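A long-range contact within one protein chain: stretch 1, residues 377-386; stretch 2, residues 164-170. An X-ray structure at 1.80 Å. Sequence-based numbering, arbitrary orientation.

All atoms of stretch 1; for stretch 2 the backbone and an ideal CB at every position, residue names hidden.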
# COMPACT_ATOMS: atom_id res chain seq x y z
N VAL A 377 -10.62 -6.97 -11.35
CA VAL A 377 -9.64 -8.04 -11.12
C VAL A 377 -8.68 -7.69 -9.97
O VAL A 377 -8.62 -8.39 -8.97
CB VAL A 377 -8.84 -8.37 -12.40
CG1 VAL A 377 -7.66 -9.30 -12.13
CG2 VAL A 377 -9.77 -8.96 -13.47
N LEU A 378 -7.94 -6.60 -10.12
CA LEU A 378 -6.96 -6.22 -9.12
C LEU A 378 -7.63 -5.81 -7.82
O LEU A 378 -7.15 -6.17 -6.75
CB LEU A 378 -6.01 -5.14 -9.64
CG LEU A 378 -5.06 -5.58 -10.75
CD1 LEU A 378 -4.23 -4.41 -11.28
CD2 LEU A 378 -4.15 -6.72 -10.30
N GLU A 379 -8.77 -5.14 -7.90
CA GLU A 379 -9.45 -4.67 -6.69
C GLU A 379 -10.01 -5.84 -5.87
O GLU A 379 -10.05 -5.79 -4.64
CB GLU A 379 -10.56 -3.66 -7.03
CG GLU A 379 -10.06 -2.36 -7.65
CD GLU A 379 -9.72 -2.45 -9.14
OE1 GLU A 379 -10.07 -3.46 -9.81
OE2 GLU A 379 -9.09 -1.51 -9.67
N SER A 380 -10.50 -6.86 -6.56
CA SER A 380 -10.95 -8.07 -5.88
C SER A 380 -9.80 -8.72 -5.11
O SER A 380 -9.95 -9.15 -3.97
CB SER A 380 -11.55 -9.06 -6.87
OG SER A 380 -12.65 -8.48 -7.56
N TYR A 381 -8.65 -8.79 -5.76
CA TYR A 381 -7.40 -9.29 -5.20
C TYR A 381 -6.97 -8.46 -3.97
O TYR A 381 -6.72 -9.01 -2.89
CB TYR A 381 -6.32 -9.29 -6.30
CG TYR A 381 -4.95 -9.69 -5.83
CD1 TYR A 381 -3.94 -8.75 -5.57
CD2 TYR A 381 -4.65 -11.03 -5.65
CE1 TYR A 381 -2.67 -9.17 -5.16
CE2 TYR A 381 -3.41 -11.45 -5.23
CZ TYR A 381 -2.44 -10.54 -4.98
OH TYR A 381 -1.23 -11.08 -4.55
N HIS A 382 -6.95 -7.14 -4.10
CA HIS A 382 -6.58 -6.30 -2.96
C HIS A 382 -7.50 -6.52 -1.77
O HIS A 382 -7.05 -6.63 -0.64
CB HIS A 382 -6.60 -4.79 -3.28
CG HIS A 382 -5.84 -4.40 -4.50
ND1 HIS A 382 -4.58 -4.87 -4.78
CD2 HIS A 382 -6.17 -3.57 -5.51
CE1 HIS A 382 -4.17 -4.36 -5.93
NE2 HIS A 382 -5.12 -3.57 -6.39
N ALA A 383 -8.81 -6.59 -2.02
CA ALA A 383 -9.78 -6.74 -0.93
C ALA A 383 -9.61 -8.09 -0.22
O ALA A 383 -9.69 -8.21 1.00
CB ALA A 383 -11.19 -6.61 -1.48
N SER A 384 -9.38 -9.12 -1.01
CA SER A 384 -9.27 -10.46 -0.46
C SER A 384 -8.00 -10.57 0.38
O SER A 384 -8.03 -11.06 1.52
CB SER A 384 -9.31 -11.50 -1.57
OG SER A 384 -9.38 -12.80 -1.00
N LEU A 385 -6.89 -10.10 -0.16
CA LEU A 385 -5.64 -10.04 0.61
C LEU A 385 -5.73 -9.18 1.85
O LEU A 385 -5.29 -9.59 2.92
CB LEU A 385 -4.48 -9.52 -0.24
CG LEU A 385 -3.56 -10.60 -0.75
CD1 LEU A 385 -4.29 -11.53 -1.69
CD2 LEU A 385 -2.32 -10.01 -1.41
N PHE A 386 -6.24 -7.96 1.73
CA PHE A 386 -6.21 -7.07 2.87
C PHE A 386 -7.03 -7.63 4.04
O PHE A 386 -6.58 -7.59 5.20
CB PHE A 386 -6.69 -5.68 2.49
CG PHE A 386 -6.53 -4.66 3.57
CD1 PHE A 386 -5.29 -4.46 4.19
CD2 PHE A 386 -7.59 -3.87 3.95
CE1 PHE A 386 -5.15 -3.49 5.19
CE2 PHE A 386 -7.45 -2.90 4.93
CZ PHE A 386 -6.22 -2.71 5.55
N UNK A 164 3.48 -16.08 -6.31
CA UNK A 164 2.63 -15.46 -7.31
C UNK A 164 1.37 -14.95 -6.64
O UNK A 164 1.05 -15.32 -5.50
CB UNK A 164 2.29 -16.44 -8.43
N UNK A 165 0.64 -14.11 -7.36
CA UNK A 165 -0.61 -13.56 -6.85
C UNK A 165 -1.60 -14.66 -6.50
O UNK A 165 -2.22 -14.61 -5.41
CB UNK A 165 -1.23 -12.61 -7.88
N UNK A 166 -1.76 -15.65 -7.38
CA UNK A 166 -2.72 -16.74 -7.11
C UNK A 166 -2.31 -17.57 -5.89
O UNK A 166 -3.18 -18.01 -5.11
CB UNK A 166 -2.84 -17.65 -8.33
N UNK A 167 -1.01 -17.76 -5.70
CA UNK A 167 -0.50 -18.53 -4.56
C UNK A 167 -0.86 -17.85 -3.24
O UNK A 167 -1.35 -18.50 -2.28
CB UNK A 167 1.02 -18.70 -4.67
N UNK A 168 -0.63 -16.54 -3.18
CA UNK A 168 -0.89 -15.79 -1.97
C UNK A 168 -2.40 -15.73 -1.72
O UNK A 168 -2.85 -15.91 -0.59
CB UNK A 168 -0.29 -14.38 -2.07
N UNK A 169 -3.16 -15.49 -2.77
CA UNK A 169 -4.62 -15.43 -2.67
C UNK A 169 -5.19 -16.76 -2.13
O UNK A 169 -5.98 -16.77 -1.18
CB UNK A 169 -5.23 -15.11 -4.04
N UNK A 170 -4.75 -17.86 -2.73
CA UNK A 170 -5.20 -19.20 -2.32
C UNK A 170 -4.79 -19.54 -0.90
O UNK A 170 -5.60 -20.07 -0.13
CB UNK A 170 -4.64 -20.26 -3.27

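Stretch 1 is a helix that offers one dominant feature, the ring of Tyr 381, with Leu 378, Leu 385 and Ser 384 around it. The helix of stretch 2 crosses it at 40°.

Position 164 has CA-to-CB pointing away, with nothing of stretch 1 within 5.5 Å. Its phi/psi of -112/165 is extended, and a helix starts at the next residue, so this is an N-cap site; Ser, Thr, Asp or Asn would suit it. The residue is Thr 164; Thr 164 OG1 accepts from the backbone N of position 167 at 3.2 Å, occupying an amide that the first turn leaves without a backbone partner.

Position 165 points sideways, yet its ideal CB already lies 3.6 Å from Tyr 381 CE2. A side chain here can run along the ring and, if long enough, reach Leu 378. Leu or Ile could cover part of the ring; a long, flexible apolar chain would do more. Met 165 fits that description. With chi angles m, t, p it lays its methyl over the ring face: Met 165 CE is 3.6 Å from the centroid of the Tyr 381 ring and 8° off the normal, a CH-pi contact. The same Met 165 CE meets Leu 378 CD2 at 3.8 Å, so one methyl bridges two residues a helical turn apart.

Positions 166 and 167 both point away, and stretch 1 sets no demand on either; any helix-tolerant residue would serve. They are Thr 166 and Tyr 167, and neither touches stretch 1.

Position 168 points toward stretch 1, its ideal CB 4.2 Å from Tyr 381 OH and 4.9 Å from Leu 385 CD2. A medium apolar side chain suits the Leu 385 side, while a polar one might address the hydroxyl. Ile 168 takes the apolar course: Ile 168 CG2 packs 4.0 Å from Leu 385 CD2, and Ile 168 CD1 lies 4.2 Å from Tyr 381 OH.

Position 169 points sideways, its ideal CB 4.3 Å from Tyr 381 CE2 and 4.4 Å from Leu 385 CD1. The gap invites an apolar chain whose end comes nearer than its CB; Leu, Ile or Met are plausible. In Leu 169, with chi angles t, p, CD1 sits 3.5 Å from Leu 385 CD1, 3.8 Å from Tyr 381 CD2 and 3.6 Å from Ser 384 OG. Nearby, a water donates to Leu 169 O at 3.0 Å and hydrogen-bonds Ser 384 OG at 2.9 Å, linking the helices where no direct hydrogen bond does.

Position 170 is out of reach and could readily be polar. It is Asn 170.

Stretch 2 (164-170) TMTYILN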
# COMPACT_ATOMS: atom_id res chain seq x y z
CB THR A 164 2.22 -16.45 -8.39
OG1 THR A 164 1.37 -17.44 -7.80
CG2 THR A 164 3.43 -17.10 -9.02
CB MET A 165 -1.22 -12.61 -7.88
CG MET A 165 -0.46 -11.28 -7.98
SD MET A 165 -1.01 -10.34 -9.42
CE MET A 165 -2.61 -9.82 -8.84
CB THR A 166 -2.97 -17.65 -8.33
OG1 THR A 166 -1.74 -18.20 -8.80
CG2 THR A 166 -3.67 -16.88 -9.43
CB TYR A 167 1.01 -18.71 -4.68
CG TYR A 167 1.66 -19.14 -3.41
CD1 TYR A 167 1.62 -20.47 -3.01
CD2 TYR A 167 2.31 -18.23 -2.59
CE1 TYR A 167 2.21 -20.88 -1.83
CE2 TYR A 167 2.91 -18.63 -1.41
CZ TYR A 167 2.84 -19.95 -1.03
OH TYR A 167 3.44 -20.34 0.14
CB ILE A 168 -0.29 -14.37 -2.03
CG1 ILE A 168 1.24 -14.45 -2.14
CG2 ILE A 168 -0.69 -13.58 -0.79
CD1 ILE A 168 1.90 -13.14 -2.58
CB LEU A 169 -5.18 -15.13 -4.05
CG LEU A 169 -6.59 -14.61 -4.20
CD1 LEU A 169 -6.79 -13.30 -3.46
CD2 LEU A 169 -6.87 -14.45 -5.69
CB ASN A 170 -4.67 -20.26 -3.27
CG ASN A 170 -5.07 -21.68 -2.86
OD1 ASN A 170 -4.29 -22.41 -2.23
ND2 ASN A 170 -6.29 -22.06 -3.19
O HOH W 1 -7.32 -14.49 0.22
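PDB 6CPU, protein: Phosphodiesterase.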